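Local coordinates for protein ferredoxin (Mycobacterium smegmatis, PDB 2V2K) that transfers electrons in a wide variety of metabolic reactions by means of its iron-sulfur clusters, at residues 1-6 and 66-71; 7-12 and 98-103. All coordinates share one frame; numbering follows the deposited sequence. Where two conformers were deposited one is given.

Contact 1 of 2, residues 1-6 and 66-71; sequences TYVIAE and SYAQAN. With F3S (Fe3-s4 cluster), chain C.
Val3 and Ala5 lie against Ala68 and Tyr67 where strand 2-4 passes helix 67-71 at 94°, the axes 7.6 Å apart. Asn71 joins the helix to the strand through both ends of its amide. Its ND2 donates to Ile4 O at 3.0 Å, in the carbonyl plane and on a lone pair, while Ile4 N reaches Asn71 OD1 at 3.2 Å from above the plane of the amide carbonyl. The same ND2 bonds to Tyr67 O, one turn back in the helix, so the amide is fixed in its rotation; OD1 takes a further bond from Ile34 N. Val3 CG1, anti to the backbone N (chi1 177°), rests 3.6 Å from Ala68 N. The Tyr67 ring lies flat against the chain, with Glu6 N 3.6 Å above its centre and Ala5 CA making an off-centre CH-pi contact. Tyr67 OH donates to Glu6 OE1 at 2.6 Å, on the anti side of the carboxylate. On the strand's other side Tyr2 sets a ring face over cluster sulfur S1, with CD2 at 3.2 Å. Strand 2-4 pairs antiparallel with strand 54-56 in the two-stranded sheet of the bacterial two-cluster ferredoxin fold, here covered by helix 67-73.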
ATOM      1  N   THR A   1      -7.034   9.069   4.424  1.00 24.13           N
ATOM      2  CA  THR A   1      -5.935   8.345   3.794  1.00 23.38           C
ATOM      3  C   THR A   1      -6.408   7.604   2.548  1.00 21.84           C
ATOM      4  O   THR A   1      -7.594   7.313   2.399  1.00 21.62           O
ATOM      5  CB  THR A   1      -5.292   7.340   4.767  1.00 24.18           C
ATOM      6  OG1 THR A   1      -4.052   6.871   4.222  1.00 27.08           O
ATOM      7  CG2 THR A   1      -6.218   6.156   4.999  1.00 24.13           C
ATOM      8  N   TYR A   2      -5.470   7.301   1.656  1.00 21.33           N
ATOM      9  CA  TYR A   2      -5.731   6.406   0.559  1.00 20.32           C
ATOM     10  C   TYR A   2      -5.197   4.996   0.952  1.00 20.22           C
ATOM     11  O   TYR A   2      -4.418   4.854   1.911  1.00 19.75           O
ATOM     12  CB  TYR A   2      -5.095   6.947  -0.733  1.00 21.16           C
ATOM     13  CG  TYR A   2      -5.899   8.073  -1.369  1.00 19.60           C
ATOM     14  CD1 TYR A   2      -6.448   7.930  -2.640  1.00 18.86           C
ATOM     15  CD2 TYR A   2      -6.160   9.253  -0.675  1.00 18.53           C
ATOM     16  CE1 TYR A   2      -7.196   8.958  -3.222  1.00 19.89           C
ATOM     17  CE2 TYR A   2      -6.908  10.285  -1.247  1.00 19.95           C
ATOM     18  CZ  TYR A   2      -7.415  10.133  -2.519  1.00 20.39           C
ATOM     19  OH  TYR A   2      -8.162  11.153  -3.092  1.00 21.97           O
ATOM     20  N   VAL A   3      -5.669   3.985   0.229  1.00 19.77           N
ATOM     21  CA  VAL A   3      -5.491   2.552   0.547  1.00 19.60           C
ATOM     22  C   VAL A   3      -5.129   1.768  -0.724  1.00 20.36           C
ATOM     23  O   VAL A   3      -5.782   1.934  -1.760  1.00 22.35           O
ATOM     24  CB  VAL A   3      -6.775   1.947   1.190  1.00 19.66           C
ATOM     25  CG1 VAL A   3      -6.597   0.459   1.452  1.00 18.92           C
ATOM     26  CG2 VAL A   3      -7.113   2.712   2.470  1.00 20.85           C
ATOM     27  N   ILE A   4      -4.084   0.932  -0.650  1.00 20.03           N
ATOM     28  CA  ILE A   4      -3.785  -0.028  -1.716  0.70 19.66           C
ATOM     29  C   ILE A   4      -4.517  -1.351  -1.395  1.00 19.95           C
ATOM     30  O   ILE A   4      -4.375  -1.914  -0.304  1.00 19.55           O
ATOM     31  CB  ILE A   4      -2.252  -0.224  -1.904  0.70 19.19           C
ATOM     32  CG1 ILE A   4      -1.561   1.133  -2.154  0.70 19.50           C
ATOM     33  CG2 ILE A   4      -1.977  -1.196  -3.046  0.70 19.21           C
ATOM     34  CD1 ILE A   4      -0.060   1.074  -2.414  0.70 18.27           C
ATOM     35  N   ALA A   5      -5.280  -1.835  -2.374  1.00 20.66           N
ATOM     36  CA  ALA A   5      -6.092  -3.063  -2.251  1.00 20.99           C
ATOM     37  C   ALA A   5      -5.528  -4.230  -3.115  1.00 21.66           C
ATOM     38  O   ALA A   5      -4.425  -4.115  -3.698  1.00 20.82           O
ATOM     39  CB  ALA A   5      -7.564  -2.744  -2.634  1.00 21.11           C
ATOM     40  N   GLU A   6      -6.292  -5.328  -3.208  1.00 22.44           N
ATOM     41  CA  GLU A   6      -5.820  -6.626  -3.762  1.00 22.64           C
ATOM     42  C   GLU A   6      -5.181  -6.632  -5.157  1.00 21.85           C
ATOM     43  O   GLU A   6      -4.281  -7.427  -5.385  1.00 21.53           O
ATOM     44  CB  GLU A   6      -6.951  -7.684  -3.729  1.00 23.57           C
ATOM     45  CG  GLU A   6      -6.448  -9.144  -3.937  1.00 26.51           C
ATOM     46  CD  GLU A   6      -7.334 -10.225  -3.276  1.00 30.50           C
ATOM     47  OE1 GLU A   6      -7.558 -10.197  -2.036  1.00 34.81           O
ATOM     48  OE2 GLU A   6      -7.779 -11.145  -3.998  1.00 33.87           O
ATOM     49  N   SER A  66     -10.988  -5.262   3.941  1.00 27.14           N
ATOM     50  CA  SER A  66     -10.004  -5.558   4.970  1.00 27.07           C
ATOM     51  C   SER A  66      -8.624  -4.951   4.658  1.00 26.18           C
ATOM     52  O   SER A  66      -7.758  -4.908   5.529  1.00 25.27           O
ATOM     53  CB  SER A  66      -9.884  -7.068   5.170  1.00 27.62           C
ATOM     54  OG  SER A  66      -9.195  -7.633   4.062  1.00 30.45           O
ATOM     55  N   TYR A  67      -8.437  -4.468   3.428  1.00 25.59           N
ATOM     56  CA  TYR A  67      -7.139  -3.901   3.012  1.00 25.01           C
ATOM     57  C   TYR A  67      -6.734  -2.597   3.713  1.00 24.45           C
ATOM     58  O   TYR A  67      -5.554  -2.371   3.916  1.00 23.10           O
ATOM     59  CB  TYR A  67      -7.022  -3.782   1.476  1.00 25.51           C
ATOM     60  CG  TYR A  67      -6.657  -5.100   0.825  1.00 24.55           C
ATOM     61  CD1 TYR A  67      -5.324  -5.440   0.580  1.00 24.60           C
ATOM     62  CD2 TYR A  67      -7.640  -6.028   0.502  1.00 25.19           C
ATOM     63  CE1 TYR A  67      -4.985  -6.655   0.005  1.00 25.66           C
ATOM     64  CE2 TYR A  67      -7.317  -7.244  -0.060  1.00 25.42           C
ATOM     65  CZ  TYR A  67      -5.990  -7.568  -0.318  1.00 25.97           C
ATOM     66  OH  TYR A  67      -5.670  -8.802  -0.873  1.00 26.82           O
ATOM     67  N   ALA A  68      -7.689  -1.765   4.120  1.00 23.86           N
ATOM     68  CA  ALA A  68      -7.355  -0.589   4.935  1.00 24.02           C
ATOM     69  C   ALA A  68      -6.617  -0.931   6.231  1.00 23.62           C
ATOM     70  O   ALA A  68      -5.589  -0.346   6.526  1.00 24.30           O
ATOM     71  CB  ALA A  68      -8.614   0.239   5.236  1.00 24.32           C
ATOM     72  N   GLN A  69      -7.149  -1.871   7.016  1.00 23.72           N
ATOM     73  CA  GLN A  69      -6.409  -2.367   8.174  1.00 24.12           C
ATOM     74  C   GLN A  69      -5.053  -3.003   7.819  1.00 23.69           C
ATOM     75  O   GLN A  69      -4.097  -2.892   8.597  1.00 23.67           O
ATOM     76  CB  GLN A  69      -7.233  -3.396   8.949  1.00 25.16           C
ATOM     77  CG  GLN A  69      -6.627  -3.743  10.296  1.00 27.71           C
ATOM     78  CD  GLN A  69      -6.589  -2.548  11.250  1.00 31.91           C
ATOM     79  OE1 GLN A  69      -5.540  -2.215  11.813  1.00 33.69           O
ATOM     80  NE2 GLN A  69      -7.738  -1.887  11.419  1.00 34.68           N
ATOM     81  N   ALA A  70      -4.982  -3.654   6.662  1.00 23.02           N
ATOM     82  CA  ALA A  70      -3.754  -4.306   6.225  1.00 22.74           C
ATOM     83  C   ALA A  70      -2.647  -3.287   5.977  1.00 21.82           C
ATOM     84  O   ALA A  70      -1.484  -3.530   6.299  1.00 21.93           O
ATOM     85  CB  ALA A  70      -4.009  -5.131   4.972  1.00 22.65           C
ATOM     86  N   ASN A  71      -3.016  -2.148   5.402  1.00 21.98           N
ATOM     87  CA  ASN A  71      -2.063  -1.073   5.149  1.00 22.01           C
ATOM     88  C   ASN A  71      -1.471  -0.513   6.437  1.00 21.91           C
ATOM     89  O   ASN A  71      -0.279  -0.213   6.505  1.00 22.71           O
ATOM     90  CB  ASN A  71      -2.722   0.048   4.343  1.00 22.21           C
ATOM     91  CG  ASN A  71      -2.782  -0.259   2.859  1.00 21.04           C
ATOM     92  OD1 ASN A  71      -2.334   0.533   2.030  1.00 21.27           O
ATOM     93  ND2 ASN A  71      -3.338  -1.415   2.516  1.00 22.15           N
TER
HETATM   94 FE1  F3S C 107      -1.507   9.820   0.157  1.00 14.17          FE
HETATM   95 FE3  F3S C 107      -1.363   9.133  -2.495  1.00 13.82          FE
HETATM   96 FE4  F3S C 107       0.721  10.314  -1.249  1.00 15.68          FE
HETATM   97  S1  F3S C 107      -3.121  10.104  -1.420  1.00 16.10           S
HETATM   98  S2  F3S C 107      -0.233  11.729   0.288  1.00 15.59           S
HETATM   99  S3  F3S C 107      -0.176   8.210  -0.744  1.00 14.13           S
HETATM  100  S4  F3S C 107      -0.013  10.769  -3.403  1.00 16.02           S

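Contact 2 of 2, residues 7-12 and 98-103; sequences PCVDVK and KDLPPQ. With F3S (Fe3-s4 cluster), chain D.
Leu100 and Gln103 of the C-terminal tail reach Val9 and Asp10 in the cluster-binding loop of the seven-iron ferredoxin fold, where Cys8 SG binds iron FE3 of the [3Fe-4S] cluster at 2.4 Å. Within that loop Cys8 O accepts from both Val11 N and Lys12 N. Leaving helix 95-98, the tail first offers Leu100, whose CD1 meets Val9 CG2 at 4.1 Å, the two side chains crossing at a slant. Leu100 O is held by Arg30 NH1, and Arg30 NE forms a salt bridge with Asp10 OD1, tying tail and loop to one guanidinium. Pro102 turns its CB away from the loop, but its CA comes within 3.6 Å of Asp10 OD2. Gln103 then closes the contact. Its side chain, extended beyond CG, brings CD to 4.1 Å from Val9 CG1, the other methyl of the valine, which thereby touches the tail with both branches. With Asp10 CG anti to its own carbonyl carbon (chi1 -57°), that atom stands 3.9 Å from Gln103 N. Gln103 N donates to Asp10 OD2 at 2.9 Å and 161°, using the anti lone pair of that oxygen.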
ATOM      1  N   PRO A   7      -5.610  -5.743  -6.089  1.00 21.61           N
ATOM      2  CA  PRO A   7      -4.974  -5.759  -7.418  1.00 21.46           C
ATOM      3  C   PRO A   7      -3.469  -5.526  -7.475  1.00 21.49           C
ATOM      4  O   PRO A   7      -2.835  -5.966  -8.433  1.00 21.61           O
ATOM      5  CB  PRO A   7      -5.719  -4.666  -8.187  1.00 21.73           C
ATOM      6  CG  PRO A   7      -7.025  -4.554  -7.489  1.00 22.08           C
ATOM      7  CD  PRO A   7      -6.702  -4.757  -6.037  1.00 21.72           C
ATOM      8  N   CYS A   8      -2.903  -4.877  -6.466  1.00 21.43           N
ATOM      9  CA  CYS A   8      -1.455  -4.697  -6.386  1.00 21.04           C
ATOM     10  C   CYS A   8      -0.683  -6.002  -6.142  1.00 21.27           C
ATOM     11  O   CYS A   8       0.488  -6.085  -6.520  1.00 21.06           O
ATOM     12  CB  CYS A   8      -1.110  -3.688  -5.275  1.00 21.04           C
ATOM     13  SG  CYS A   8       0.647  -3.243  -5.154  1.00 20.39           S
ATOM     14  N   VAL A   9      -1.323  -6.985  -5.504  1.00 21.66           N
ATOM     15  CA  VAL A   9      -0.621  -8.190  -4.995  1.00 21.97           C
ATOM     16  C   VAL A   9       0.024  -8.954  -6.146  1.00 22.02           C
ATOM     17  O   VAL A   9      -0.652  -9.302  -7.126  1.00 22.47           O
ATOM     18  CB  VAL A   9      -1.536  -9.120  -4.177  1.00 22.55           C
ATOM     19  CG1 VAL A   9      -0.807 -10.469  -3.872  1.00 21.06           C
ATOM     20  CG2 VAL A   9      -1.990  -8.419  -2.898  1.00 21.55           C
ATOM     21  N   ASP A  10       1.337  -9.126  -6.036  1.00 22.49           N
ATOM     22  CA  ASP A  10       2.183  -9.771  -7.048  1.00 23.44           C
ATOM     23  C   ASP A  10       2.118  -9.084  -8.428  1.00 23.48           C
ATOM     24  O   ASP A  10       2.383  -9.718  -9.468  1.00 23.83           O
ATOM     25  CB  ASP A  10       1.862 -11.271  -7.158  1.00 23.59           C
ATOM     26  CG  ASP A  10       2.020 -12.024  -5.822  1.00 24.00           C
ATOM     27  OD1 ASP A  10       2.762 -11.565  -4.911  1.00 24.72           O
ATOM     28  OD2 ASP A  10       1.417 -13.115  -5.708  1.00 25.53           O
ATOM     29  N   VAL A  11       1.756  -7.796  -8.426  1.00 23.32           N
ATOM     30  CA  VAL A  11       1.858  -6.943  -9.609  1.00 23.15           C
ATOM     31  C   VAL A  11       2.915  -5.871  -9.336  1.00 23.72           C
ATOM     32  O   VAL A  11       3.919  -5.790 -10.044  1.00 23.22           O
ATOM     33  CB  VAL A  11       0.476  -6.336 -10.013  1.00 23.25           C
ATOM     34  CG1 VAL A  11       0.590  -5.430 -11.249  1.00 23.10           C
ATOM     35  CG2 VAL A  11      -0.507  -7.439 -10.266  1.00 23.33           C
ATOM     36  N   LYS A  12       2.694  -5.055  -8.308  1.00 22.86           N
ATOM     37  CA  LYS A  12       3.680  -4.033  -7.883  1.00 23.10           C
ATOM     38  C   LYS A  12       4.267  -3.201  -9.043  1.00 23.05           C
ATOM     39  O   LYS A  12       5.483  -3.170  -9.252  1.00 22.68           O
ATOM     40  CB  LYS A  12       4.793  -4.666  -7.041  1.00 23.18           C
ATOM     41  CG  LYS A  12       4.324  -5.108  -5.646  1.00 25.23           C
ATOM     42  CD  LYS A  12       5.242  -6.118  -4.975  1.00 28.06           C
ATOM     43  CE  LYS A  12       6.644  -5.614  -4.766  1.00 31.11           C
ATOM     44  NZ  LYS A  12       7.566  -6.658  -4.188  1.00 29.05           N
ATOM     45  N   LYS A  98       0.359 -12.271   3.490  1.00 27.91           N
ATOM     46  CA  LYS A  98       1.363 -13.330   3.340  1.00 28.36           C
ATOM     47  C   LYS A  98       0.717 -14.650   2.934  1.00 27.86           C
ATOM     48  O   LYS A  98       1.294 -15.408   2.171  1.00 28.42           O
ATOM     49  CB  LYS A  98       2.131 -13.555   4.639  1.00 28.70           C
ATOM     50  CG  LYS A  98       3.253 -12.585   4.843  1.00 30.51           C
ATOM     51  CD  LYS A  98       4.191 -13.062   5.938  1.00 32.82           C
ATOM     52  CE  LYS A  98       3.582 -12.927   7.309  1.00 34.33           C
ATOM     53  NZ  LYS A  98       4.643 -13.031   8.340  1.00 36.83           N
ATOM     54  N   ASP A  99      -0.472 -14.919   3.463  1.00 27.35           N
ATOM     55  CA  ASP A  99      -1.165 -16.172   3.218  1.00 27.71           C
ATOM     56  C   ASP A  99      -1.827 -16.293   1.853  1.00 27.20           C
ATOM     57  O   ASP A  99      -2.157 -17.394   1.450  1.00 26.71           O
ATOM     58  CB  ASP A  99      -2.228 -16.396   4.289  1.00 28.17           C
ATOM     59  CG  ASP A  99      -1.636 -16.703   5.661  1.00 31.09           C
ATOM     60  OD1 ASP A  99      -0.439 -17.096   5.760  1.00 34.09           O
ATOM     61  OD2 ASP A  99      -2.391 -16.550   6.650  1.00 34.92           O
ATOM     62  N   LEU A 100      -2.020 -15.192   1.129  1.00 26.16           N
ATOM     63  CA  LEU A 100      -2.646 -15.281  -0.196  1.00 26.13           C
ATOM     64  C   LEU A 100      -1.847 -16.183  -1.161  1.00 26.30           C
ATOM     65  O   LEU A 100      -0.638 -16.080  -1.225  1.00 24.98           O
ATOM     66  CB  LEU A 100      -2.776 -13.886  -0.819  1.00 26.29           C
ATOM     67  CG  LEU A 100      -3.727 -12.899  -0.155  1.00 25.38           C
ATOM     68  CD1 LEU A 100      -3.564 -11.548  -0.820  1.00 24.33           C
ATOM     69  CD2 LEU A 100      -5.163 -13.363  -0.242  1.00 27.00           C
ATOM     70  N   PRO A 101      -2.523 -17.061  -1.946  1.00 27.02           N
ATOM     71  CA  PRO A 101      -1.730 -17.824  -2.938  1.00 27.56           C
ATOM     72  C   PRO A 101      -1.049 -16.911  -3.969  1.00 28.13           C
ATOM     73  O   PRO A 101      -1.505 -15.784  -4.151  1.00 27.37           O
ATOM     74  CB  PRO A 101      -2.773 -18.713  -3.635  1.00 27.52           C
ATOM     75  CG  PRO A 101      -3.955 -18.741  -2.695  1.00 28.12           C
ATOM     76  CD  PRO A 101      -3.953 -17.415  -1.988  1.00 27.39           C
ATOM     77  N   PRO A 102       0.033 -17.387  -4.623  1.00 28.98           N
ATOM     78  CA  PRO A 102       0.658 -16.610  -5.690  1.00 30.03           C
ATOM     79  C   PRO A 102      -0.359 -16.155  -6.734  1.00 31.07           C
ATOM     80  O   PRO A 102      -1.239 -16.934  -7.117  1.00 30.92           O
ATOM     81  CB  PRO A 102       1.631 -17.595  -6.337  1.00 30.16           C
ATOM     82  CG  PRO A 102       1.915 -18.612  -5.287  1.00 29.82           C
ATOM     83  CD  PRO A 102       0.705 -18.682  -4.411  1.00 29.67           C
ATOM     84  N   GLN A 103      -0.222 -14.918  -7.204  1.00 31.74           N
ATOM     85  CA  GLN A 103      -1.091 -14.372  -8.260  1.00 32.87           C
ATOM     86  C   GLN A 103      -0.252 -13.899  -9.457  1.00 32.58           C
ATOM     87  O   GLN A 103       0.964 -13.699  -9.357  1.00 32.26           O
ATOM     88  CB  GLN A 103      -1.968 -13.238  -7.693  1.00 33.43           C
ATOM     89  CG  GLN A 103      -2.442 -13.521  -6.258  1.00 35.51           C
ATOM     90  CD  GLN A 103      -3.622 -12.680  -5.797  1.00 38.89           C
ATOM     91  OE1 GLN A 103      -4.111 -11.810  -6.520  1.00 41.94           O
ATOM     92  NE2 GLN A 103      -4.092 -12.943  -4.572  1.00 40.87           N
TER
HETATM   93 FE1  F3S D 108       1.470   1.128  -7.064  1.00 15.67          FE
HETATM   94 FE3  F3S D 108       0.773  -1.407  -6.748  1.00 15.93          FE
HETATM   95 FE4  F3S D 108      -0.427   0.070  -8.591  1.00 16.45          FE
HETATM   96  S1  F3S D 108       2.773  -0.680  -6.644  1.00 17.82           S
HETATM   97  S2  F3S D 108       1.111   1.547  -9.267  1.00 16.95           S
HETATM   98  S3  F3S D 108      -0.433   0.315  -6.355  1.00 16.89           S
HETATM   99  S4  F3S D 108       0.138  -2.162  -8.658  1.00 19.61           S

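Contact 1 is buried near the middle of the chain, whereas contact 2 lies at the surface; their centres are 14 Å apart. Residues 1-6 run directly into 7-12, so both contacts hold the N-terminal region, once against a helix and once against an irregular tail. Contact 1 combines an amide on strand backbone with a tyrosine-glutamate hydrogen bond; in contact 2 a carboxylate paired with Arg30 takes a backbone N-H beside a small apolar patch. The two meet where Tyr67 OH packs 3.5 Å from Leu100 CD1. Contact 1 borders both clusters, one through Tyr2 and the other through Ile4; contact 2 borders the latter, through Cys8 and Lys12.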